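Local coordinates for protein EscN (Escherichia coli O127:H6, PDB 2OBL) that belongs to the ATP synthase alpha/beta family of P-loop NTPases and probably serves a type III secretion system, at residues M166-R171 and T220-S225; Q72-F77 and G242-T247; V7-L12 and A152-D157. The protein carries 1 engineered substitution. All coordinates share one frame; numbering follows the deposited sequence.

Interactions 1 and 2 lie on one mixed sheet of the P-loop NTPase fold, with centres 11 Å apart, and strands 214-222 and 73-78 run side by side between them: V221 N is a probable hydrogen-bond donor to I76 O. Along the chain, interaction 1 is nested inside the loop closed by interaction 2. Interaction 3 stands at the margin, with its centre about 25 Å from that of interaction 1 and 26 Å from that of interaction 2; it holds helix 138-156, which precedes strand 161-167, against the N-terminal segment. It closes before interaction 1 opens, and its segments alternate with those of interaction 2, whose second segment, 242-247, comes last.

Interaction 1: M166-R171 and T220-S225; sequences MDSVTR and TVLLES. With IMD (imidazole), chain D.
The D167 and T220 side chains cross obliquely near the C-terminal ends of the neighbouring parallel strands 161-167 and 214-222. T220 OG1 donates to D167 OD1 (2.6 Å), which accepts on its anti lone pair, the one facing away from OD2. The T220 hydroxyl sits between its own backbone N and carbonyl carbon (chi1 69°), which also brings OG1 to 3.0 Å from S168 CB. D167 OD2 turns to the bound imidazole, accepting from its N3 at 2.6 Å, and makes a salt bridge with K84. With partners on both oxygens, the rotation of the carboxylate is well defined.

The backbone keeps T220 in step: its N donates to M166 O, and its O accepts from V169 N, so the two bonds straddle the cis peptide between D167 and S168. One residue further, T170 OG1 takes the N-H of L222 in a nearly straight bond of 2.8 Å (168°). The V169 and V221 side chains run alongside in the same direction, CG1 of V169 3.7 Å from CG2 of V221. L222 points toward the helix start, and its CD1 lies 3.6 Å from R171 NE; the two side chains cross at about a right angle, while the NE itself is paired with E107. S168 OG accepts from R171 N and so N-caps helix 169-182. An aspartate closing a hydrophobic core strand and paired with the lysine of a probable Walker A loop is consistent with the Walker B position of P-loop NTPases.

Interaction 2: Q72-F77 and G242-T247; sequences QRIGIF and GHIVLT
F77 turns a ring edge to I244 O and meets H243 CB on strand 242-245, whose short segment runs parallel to strand 73-77 at an angle of 17°. Its CB, on the face shared with H243 and V245, is 4.0 Å from I244 O and looks onto V245 CG2 at 4.4 Å. CG stands anti to the carbonyl carbon (chi1 -69°), and from there the ring reaches back over G75, a residue whose lack of a side chain suits the closeness of CE2. On one flank, CD2 is about equally far from I244 O and H243 CB, the carbonyl oxygen being near the ring plane at its edge. Farther out, CE2 comes to 3.8 Å from H243 CB, and the F77 and H243 side chains pass each other at a slant. The other flank, CD1, is packed on V221 CB, and R237 makes a cation-pi contact with the ring.

Four backbone bonds join the strands. G242 O accepts from G75 N, G75 O from I244 N at 2.8 Å, I244 O from F77 N, and F77 O from L246 N at 2.9 Å, the last almost perfectly straight (179°). The carbonyl oxygens of G242, G75 and I244 also receive CA-H contacts from I74, H243 and I76. On the sheet's other face, I76 and I244 extend the same way from their strands, with I76 CG1 4.1 Å from I244 CB.

Strand 73-78 thus sits between strands 214-222 and 242-245. Helix 84-94 packs on the face bearing I76, where L88 and I91 touch that isoleucine and L87 touches L246, while R73 bridges to D241 just ahead of strand 242-245.

Interaction 3: V7-L12 and A152-D157; sequences VGDALL and AEYFRD
Y154 brings its ring past V7 and beneath G8 N, and its hydroxyl to D9. CB points to the N-terminal segment and CG is anti to the backbone N (chi1 166°). The V7 and Y154 side chains run in opposite senses, with V7 CG2 at 4.0 Å from Y154 CD1. G8 N lies 4.1 Å above one face of the ring, offset toward the rim; this amide is buried by the contact and has no partner in the model. At the tip, Y154 OH donates to D9 OD1 at 2.8 Å. The hydroxyl comes from above the carboxylate, 59° out of its plane, and the side chains cross at about a right angle.

The receiving segment is a short 3-10 turn, D9 to L11, closed by L11 N bonding to G8 O. It follows strand 4-7, which pairs antiparallel with strand 34-37, so the contact joins this small N-terminal sheet to a helix of the P-loop NTPase core.

F155 comes next, and its ring receives Y154 CD2 over the centre of one face at 3.7 Å, so the two aromatic side chains brace each other. Its CZ meets the residues flanking the turn, lying 3.7 Å from G8 O and 3.8 Å from L12 CG, which arrives obliquely. L11 CB stands farther off at the ring edge, near its plane; L11, L12 and F155 all touch V128 of strand 127-132.

R156 turns instead to its neighbour: NE and NH2 grip D157 OD1 side-on from the same face of the carboxylate, with NH2 at 3.0 Å. D157 OD2 forms a further salt bridge with R36, on the strand paired with 4-7.

Interaction 1: M166-R171 and T220-S225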
loop_
_atom_site.group_PDB
_atom_site.type_symbol
_atom_site.label_atom_id
_atom_site.label_comp_id
_atom_site.label_asym_id
_atom_site.label_seq_id
_atom_site.Cartn_x
_atom_site.Cartn_y
_atom_site.Cartn_z
ATOM N N MET A 166 3.124 2.102 5.175
ATOM C CA MET A 166 4.248 3.010 5.290
ATOM C C MET A 166 4.263 3.967 4.109
ATOM O O MET A 166 4.499 3.558 2.976
ATOM C CB MET A 166 5.558 2.233 5.351
ATOM C CG MET A 166 6.756 3.174 5.433
ATOM S SD MET A 166 8.342 2.336 5.512
ATOM C CE MET A 166 7.988 1.113 6.746
ATOM N N ASP A 167 4.001 5.240 4.385
ATOM C CA ASP A 167 3.977 6.275 3.361
ATOM C C ASP A 167 5.051 7.285 3.782
ATOM O O ASP A 167 4.758 8.180 4.577
ATOM C CB ASP A 167 2.576 6.930 3.338
ATOM C CG ASP A 167 2.369 7.899 2.165
ATOM O OD1 ASP A 167 2.971 7.724 1.086
ATOM O OD2 ASP A 167 1.582 8.858 2.323
ATOM N N SER A 168 6.284 7.156 3.281
ATOM C CA SER A 168 6.654 6.281 2.168
ATOM C C SER A 168 7.995 5.614 2.419
ATOM O O SER A 168 8.810 6.125 3.189
ATOM C CB SER A 168 6.816 7.137 0.906
ATOM O OG SER A 168 7.819 8.143 1.109
ATOM N N VAL A 169 8.246 4.495 1.746
ATOM C CA VAL A 169 9.564 3.897 1.837
ATOM C C VAL A 169 10.577 4.840 1.185
ATOM O O VAL A 169 11.738 4.876 1.581
ATOM C CB VAL A 169 9.599 2.452 1.266
ATOM C CG1 VAL A 169 9.397 2.435 -0.242
ATOM C CG2 VAL A 169 10.910 1.761 1.668
ATOM N N THR A 170 10.120 5.617 0.195
ATOM C CA THR A 170 10.994 6.596 -0.465
ATOM C C THR A 170 11.592 7.603 0.521
ATOM O O THR A 170 12.798 7.853 0.518
ATOM C CB THR A 170 10.212 7.353 -1.548
ATOM O OG1 THR A 170 9.765 6.414 -2.536
ATOM C CG2 THR A 170 11.096 8.436 -2.197
ATOM N N ARG A 171 10.749 8.190 1.365
ATOM C CA ARG A 171 11.244 9.210 2.300
ATOM C C ARG A 171 11.936 8.597 3.499
ATOM O O ARG A 171 12.853 9.212 4.076
ATOM C CB ARG A 171 10.133 10.185 2.697
ATOM C CG ARG A 171 9.672 11.042 1.512
ATOM C CD ARG A 171 8.886 12.263 1.969
ATOM N NE ARG A 171 8.126 12.878 0.877
ATOM C CZ ARG A 171 8.562 13.901 0.160
ATOM N NH1 ARG A 171 9.754 14.428 0.419
ATOM N NH2 ARG A 171 7.797 14.414 -0.806
ATOM N N THR A 220 4.647 2.659 0.177
ATOM C CA THR A 220 4.545 3.545 -1.002
ATOM C C THR A 220 5.912 3.981 -1.503
ATOM O O THR A 220 6.850 4.177 -0.731
ATOM C CB THR A 220 3.669 4.779 -0.778
ATOM O OG1 THR A 220 4.311 5.665 0.138
ATOM C CG2 THR A 220 2.289 4.374 -0.237
ATOM N N VAL A 221 5.992 4.131 -2.818
ATOM C CA VAL A 221 7.172 4.585 -3.519
ATOM C C VAL A 221 6.746 5.838 -4.295
ATOM O O VAL A 221 5.802 5.803 -5.099
ATOM C CB VAL A 221 7.695 3.516 -4.493
ATOM C CG1 VAL A 221 8.886 4.078 -5.314
ATOM C CG2 VAL A 221 8.084 2.231 -3.725
ATOM N N LEU A 222 7.430 6.939 -4.035
ATOM C CA LEU A 222 7.007 8.237 -4.554
ATOM C C LEU A 222 7.810 8.482 -5.800
ATOM O O LEU A 222 9.049 8.451 -5.764
ATOM C CB LEU A 222 7.281 9.340 -3.540
ATOM C CG LEU A 222 6.617 9.137 -2.177
ATOM C CD1 LEU A 222 6.690 10.440 -1.371
ATOM C CD2 LEU A 222 5.165 8.629 -2.307
ATOM N N LEU A 223 7.105 8.693 -6.906
ATOM C CA LEU A 223 7.750 8.836 -8.198
ATOM C C LEU A 223 7.984 10.301 -8.502
ATOM O O LEU A 223 7.107 11.137 -8.290
ATOM C CB LEU A 223 6.911 8.180 -9.290
ATOM C CG LEU A 223 6.687 6.679 -9.124
ATOM C CD1 LEU A 223 5.779 6.149 -10.233
ATOM C CD2 LEU A 223 8.026 5.928 -9.097
ATOM N N GLU A 224 9.182 10.620 -8.966
ATOM C CA GLU A 224 9.492 11.998 -9.319
ATOM C C GLU A 224 9.181 12.228 -10.800
ATOM O O GLU A 224 9.233 11.300 -11.613
ATOM C CB GLU A 224 10.956 12.328 -8.981
ATOM C CG GLU A 224 11.288 12.239 -7.483
ATOM C CD GLU A 224 10.670 13.350 -6.647
ATOM O OE1 GLU A 224 10.014 14.243 -7.222
ATOM O OE2 GLU A 224 10.850 13.338 -5.407
ATOM N N SER A 225 8.821 13.459 -11.145
ATOM C CA SER A 225 8.523 13.771 -12.530
ATOM C C SER A 225 9.827 14.159 -13.199
ATOM O O SER A 225 9.999 15.285 -13.663
ATOM C CB SER A 225 7.490 14.900 -12.634
ATOM O OG SER A 225 6.256 14.507 -12.033
HETATM N N1 IMD D . 3.000 12.041 5.572
HETATM C C2 IMD D . 3.177 10.883 4.899
HETATM N N3 IMD D . 2.064 10.664 4.152
HETATM C C4 IMD D . 1.188 11.681 4.357
HETATM C C5 IMD D . 1.779 12.550 5.262
#

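Interaction 2: Q72-F77 and G242-T247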
loop_
_atom_site.group_PDB
_atom_site.type_symbol
_atom_site.label_atom_id
_atom_site.label_comp_id
_atom_site.label_asym_id
_atom_site.label_seq_id
_atom_site.Cartn_x
_atom_site.Cartn_y
_atom_site.Cartn_z
ATOM N N GLN A 72 1.085 -10.482 2.671
ATOM C CA GLN A 72 1.761 -9.975 1.487
ATOM C C GLN A 72 2.499 -8.681 1.795
ATOM O O GLN A 72 2.079 -7.920 2.676
ATOM C CB GLN A 72 0.723 -9.694 0.403
ATOM C CG GLN A 72 1.261 -9.627 -0.996
ATOM C CD GLN A 72 0.185 -9.318 -2.008
ATOM O OE1 GLN A 72 -0.954 -9.031 -1.641
ATOM N NE2 GLN A 72 0.545 -9.330 -3.290
ATOM N N ARG A 73 3.606 -8.461 1.076
ATOM C CA ARG A 73 4.250 -7.147 0.982
ATOM C C ARG A 73 3.874 -6.519 -0.353
ATOM O O ARG A 73 4.143 -7.094 -1.414
ATOM C CB ARG A 73 5.773 -7.257 1.092
ATOM C CG ARG A 73 6.288 -7.605 2.500
ATOM C CD ARG A 73 6.226 -9.089 2.753
ATOM N NE ARG A 73 6.790 -9.814 1.613
ATOM C CZ ARG A 73 8.083 -10.088 1.457
ATOM N NH1 ARG A 73 8.963 -9.746 2.396
ATOM N NH2 ARG A 73 8.492 -10.732 0.371
ATOM N N ILE A 74 3.226 -5.358 -0.299
ATOM C CA ILE A 74 2.639 -4.731 -1.485
ATOM C C ILE A 74 3.202 -3.338 -1.644
ATOM O O ILE A 74 3.303 -2.607 -0.666
ATOM C CB ILE A 74 1.105 -4.586 -1.286
ATOM C CG1 ILE A 74 0.467 -5.946 -0.977
ATOM C CG2 ILE A 74 0.453 -3.877 -2.478
ATOM C CD1 ILE A 74 -0.728 -5.851 -0.032
ATOM N N GLY A 75 3.580 -2.960 -2.859
ATOM C CA GLY A 75 4.040 -1.593 -3.093
ATOM C C GLY A 75 2.982 -0.798 -3.842
ATOM O O GLY A 75 2.301 -1.335 -4.716
ATOM N N ILE A 76 2.836 0.480 -3.510
ATOM C CA ILE A 76 2.021 1.375 -4.327
ATOM C C ILE A 76 2.971 2.453 -4.849
ATOM O O ILE A 76 3.594 3.161 -4.059
ATOM C CB ILE A 76 0.885 2.039 -3.520
ATOM C CG1 ILE A 76 -0.104 0.973 -3.013
ATOM C CG2 ILE A 76 0.184 3.119 -4.385
ATOM C CD1 ILE A 76 -1.239 1.533 -2.128
ATOM N N PHE A 77 3.078 2.539 -6.175
ATOM C CA PHE A 77 4.011 3.439 -6.858
ATOM C C PHE A 77 3.186 4.600 -7.426
ATOM O O PHE A 77 2.244 4.375 -8.179
ATOM C CB PHE A 77 4.714 2.698 -8.004
ATOM C CG PHE A 77 5.678 1.627 -7.543
ATOM C CD1 PHE A 77 7.058 1.845 -7.601
ATOM C CD2 PHE A 77 5.212 0.420 -7.034
ATOM C CE1 PHE A 77 7.951 0.869 -7.155
ATOM C CE2 PHE A 77 6.107 -0.560 -6.592
ATOM C CZ PHE A 77 7.474 -0.325 -6.645
ATOM N N GLY A 242 3.608 -7.857 -4.631
ATOM C CA GLY A 242 2.581 -7.263 -5.476
ATOM C C GLY A 242 2.871 -5.790 -5.608
ATOM O O GLY A 242 3.531 -5.211 -4.750
ATOM N N HIS A 243 2.385 -5.179 -6.674
ATOM C CA HIS A 243 2.604 -3.764 -6.852
ATOM C C HIS A 243 1.419 -3.139 -7.579
ATOM O O HIS A 243 0.868 -3.708 -8.542
ATOM C CB HIS A 243 3.936 -3.501 -7.587
ATOM C CG HIS A 243 4.010 -4.134 -8.936
ATOM N ND1 HIS A 243 4.288 -5.473 -9.117
ATOM C CD2 HIS A 243 3.826 -3.618 -10.173
ATOM C CE1 HIS A 243 4.260 -5.755 -10.405
ATOM N NE2 HIS A 243 3.987 -4.648 -11.069
ATOM N N ILE A 244 1.037 -1.964 -7.098
ATOM C CA ILE A 244 -0.070 -1.215 -7.645
ATOM C C ILE A 244 0.522 0.079 -8.183
ATOM O O ILE A 244 1.184 0.813 -7.449
ATOM C CB ILE A 244 -1.069 -0.861 -6.538
ATOM C CG1 ILE A 244 -1.636 -2.132 -5.901
ATOM C CG2 ILE A 244 -2.187 0.036 -7.064
ATOM C CD1 ILE A 244 -2.315 -3.056 -6.895
ATOM N N VAL A 245 0.262 0.377 -9.441
ATOM C CA VAL A 245 0.874 1.550 -10.062
ATOM C C VAL A 245 -0.179 2.584 -10.426
ATOM O O VAL A 245 -1.136 2.266 -11.144
ATOM C CB VAL A 245 1.640 1.157 -11.324
ATOM C CG1 VAL A 245 2.182 2.405 -12.032
ATOM C CG2 VAL A 245 2.758 0.177 -10.964
ATOM N N LEU A 246 0.002 3.812 -9.947
ATOM C CA LEU A 246 -0.916 4.904 -10.288
ATOM C C LEU A 246 -0.251 5.767 -11.340
ATOM O O LEU A 246 0.960 5.980 -11.284
ATOM C CB LEU A 246 -1.210 5.768 -9.061
ATOM C CG LEU A 246 -1.616 5.032 -7.796
ATOM C CD1 LEU A 246 -2.115 6.028 -6.716
ATOM C CD2 LEU A 246 -2.689 4.004 -8.111
ATOM N N THR A 247 -1.034 6.289 -12.279
ATOM C CA THR A 247 -0.462 7.059 -13.376
ATOM C C THR A 247 -1.092 8.424 -13.537
ATOM O O THR A 247 -2.291 8.598 -13.309
ATOM C CB THR A 247 -0.583 6.319 -14.725
ATOM O OG1 THR A 247 -1.971 6.158 -15.063
ATOM C CG2 THR A 247 0.107 4.958 -14.664
#

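Interaction 3: V7-L12 and A152-D157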
loop_
_atom_site.group_PDB
_atom_site.type_symbol
_atom_site.label_atom_id
_atom_site.label_comp_id
_atom_site.label_asym_id
_atom_site.label_seq_id
_atom_site.Cartn_x
_atom_site.Cartn_y
_atom_site.Cartn_z
ATOM N N VAL A 7 5.830 -0.102 24.276
ATOM C CA VAL A 7 4.614 -0.458 23.568
ATOM C C VAL A 7 3.535 -0.945 24.517
ATOM O O VAL A 7 3.801 -1.186 25.697
ATOM C CB VAL A 7 4.881 -1.518 22.478
ATOM C CG1 VAL A 7 5.780 -0.940 21.391
ATOM C CG2 VAL A 7 5.496 -2.792 23.080
ATOM N N GLY A 8 2.321 -1.085 23.992
ATOM C CA GLY A 8 1.177 -1.584 24.748
ATOM C C GLY A 8 -0.105 -1.324 23.991
ATOM O O GLY A 8 -0.110 -0.608 22.987
ATOM N N ASP A 9 -1.210 -1.885 24.468
ATOM C CA ASP A 9 -2.486 -1.655 23.800
ATOM C C ASP A 9 -2.844 -0.165 23.746
ATOM O O ASP A 9 -3.550 0.269 22.834
ATOM C CB ASP A 9 -3.615 -2.428 24.482
ATOM C CG ASP A 9 -3.519 -3.926 24.277
ATOM O OD1 ASP A 9 -2.706 -4.400 23.451
ATOM O OD2 ASP A 9 -4.281 -4.639 24.955
ATOM N N ALA A 10 -2.352 0.616 24.710
ATOM C CA ALA A 10 -2.721 2.031 24.828
ATOM C C ALA A 10 -2.221 2.881 23.662
ATOM O O ALA A 10 -2.549 4.073 23.555
ATOM C CB ALA A 10 -2.245 2.620 26.177
ATOM N N LEU A 11 -1.444 2.254 22.779
ATOM C CA LEU A 11 -0.945 2.921 21.593
ATOM C C LEU A 11 -2.073 3.191 20.600
ATOM O O LEU A 11 -1.973 4.095 19.779
ATOM C CB LEU A 11 0.159 2.093 20.916
ATOM C CG LEU A 11 1.533 2.002 21.578
ATOM C CD1 LEU A 11 2.422 1.022 20.841
ATOM C CD2 LEU A 11 2.198 3.375 21.635
ATOM N N LEU A 12 -3.144 2.405 20.665
ATOM C CA LEU A 12 -4.241 2.554 19.707
ATOM C C LEU A 12 -4.942 3.911 19.830
ATOM O O LEU A 12 -5.251 4.372 20.946
ATOM C CB LEU A 12 -5.268 1.436 19.864
ATOM C CG LEU A 12 -4.900 0.031 19.398
ATOM C CD1 LEU A 12 -6.116 -0.874 19.536
ATOM C CD2 LEU A 12 -4.403 0.052 17.956
ATOM N N ALA A 152 3.639 -3.037 14.842
ATOM C CA ALA A 152 2.876 -4.021 14.090
ATOM C C ALA A 152 3.127 -5.428 14.618
ATOM O O ALA A 152 2.196 -6.217 14.735
ATOM C CB ALA A 152 3.204 -3.941 12.571
ATOM N N GLU A 153 4.383 -5.733 14.936
ATOM C CA GLU A 153 4.734 -7.041 15.504
ATOM C C GLU A 153 4.086 -7.250 16.869
ATOM O O GLU A 153 3.609 -8.348 17.182
ATOM C CB GLU A 153 6.253 -7.198 15.595
ATOM C CG GLU A 153 6.938 -7.318 14.243
ATOM C CD GLU A 153 8.438 -7.145 14.324
ATOM O OE1 GLU A 153 8.917 -6.537 15.301
ATOM O OE2 GLU A 153 9.139 -7.607 13.398
ATOM N N TYR A 154 4.059 -6.198 17.679
ATOM C CA TYR A 154 3.422 -6.288 18.989
ATOM C C TYR A 154 1.951 -6.675 18.841
ATOM O O TYR A 154 1.475 -7.584 19.522
ATOM C CB TYR A 154 3.549 -4.985 19.782
ATOM C CG TYR A 154 2.614 -4.958 20.973
ATOM C CD1 TYR A 154 2.904 -5.680 22.133
ATOM C CD2 TYR A 154 1.425 -4.247 20.924
ATOM C CE1 TYR A 154 2.035 -5.678 23.203
ATOM C CE2 TYR A 154 0.555 -4.237 21.990
ATOM C CZ TYR A 154 0.860 -4.951 23.122
ATOM O OH TYR A 154 -0.029 -4.920 24.173
ATOM N N PHE A 155 1.234 -5.980 17.957
ATOM C CA PHE A 155 -0.186 -6.285 17.732
ATOM C C PHE A 155 -0.428 -7.636 17.042
ATOM O O PHE A 155 -1.360 -8.368 17.407
ATOM C CB PHE A 155 -0.904 -5.112 17.055
ATOM C CG PHE A 155 -1.167 -3.969 17.993
ATOM C CD1 PHE A 155 -2.113 -4.099 19.007
ATOM C CD2 PHE A 155 -0.431 -2.798 17.919
ATOM C CE1 PHE A 155 -2.356 -3.058 19.902
ATOM C CE2 PHE A 155 -0.665 -1.745 18.817
ATOM C CZ PHE A 155 -1.633 -1.870 19.808
ATOM N N ARG A 156 0.436 -7.992 16.090
ATOM C CA ARG A 156 0.399 -9.336 15.504
ATOM C C ARG A 156 0.485 -10.398 16.606
ATOM O O ARG A 156 -0.283 -11.366 16.622
ATOM C CB ARG A 156 1.562 -9.520 14.531
ATOM C CG ARG A 156 1.646 -10.904 13.882
ATOM C CD ARG A 156 3.058 -11.151 13.389
ATOM N NE ARG A 156 4.019 -11.038 14.491
ATOM C CZ ARG A 156 5.334 -10.927 14.331
ATOM N NH1 ARG A 156 5.864 -10.919 13.115
ATOM N NH2 ARG A 156 6.124 -10.828 15.391
ATOM N N ASP A 157 1.422 -10.196 17.528
ATOM C CA ASP A 157 1.643 -11.134 18.631
ATOM C C ASP A 157 0.441 -11.285 19.569
ATOM O O ASP A 157 0.401 -12.222 20.363
ATOM C CB ASP A 157 2.887 -10.731 19.433
ATOM C CG ASP A 157 4.177 -10.837 18.626
ATOM O OD1 ASP A 157 4.213 -11.534 17.590
ATOM O OD2 ASP A 157 5.171 -10.216 19.038
#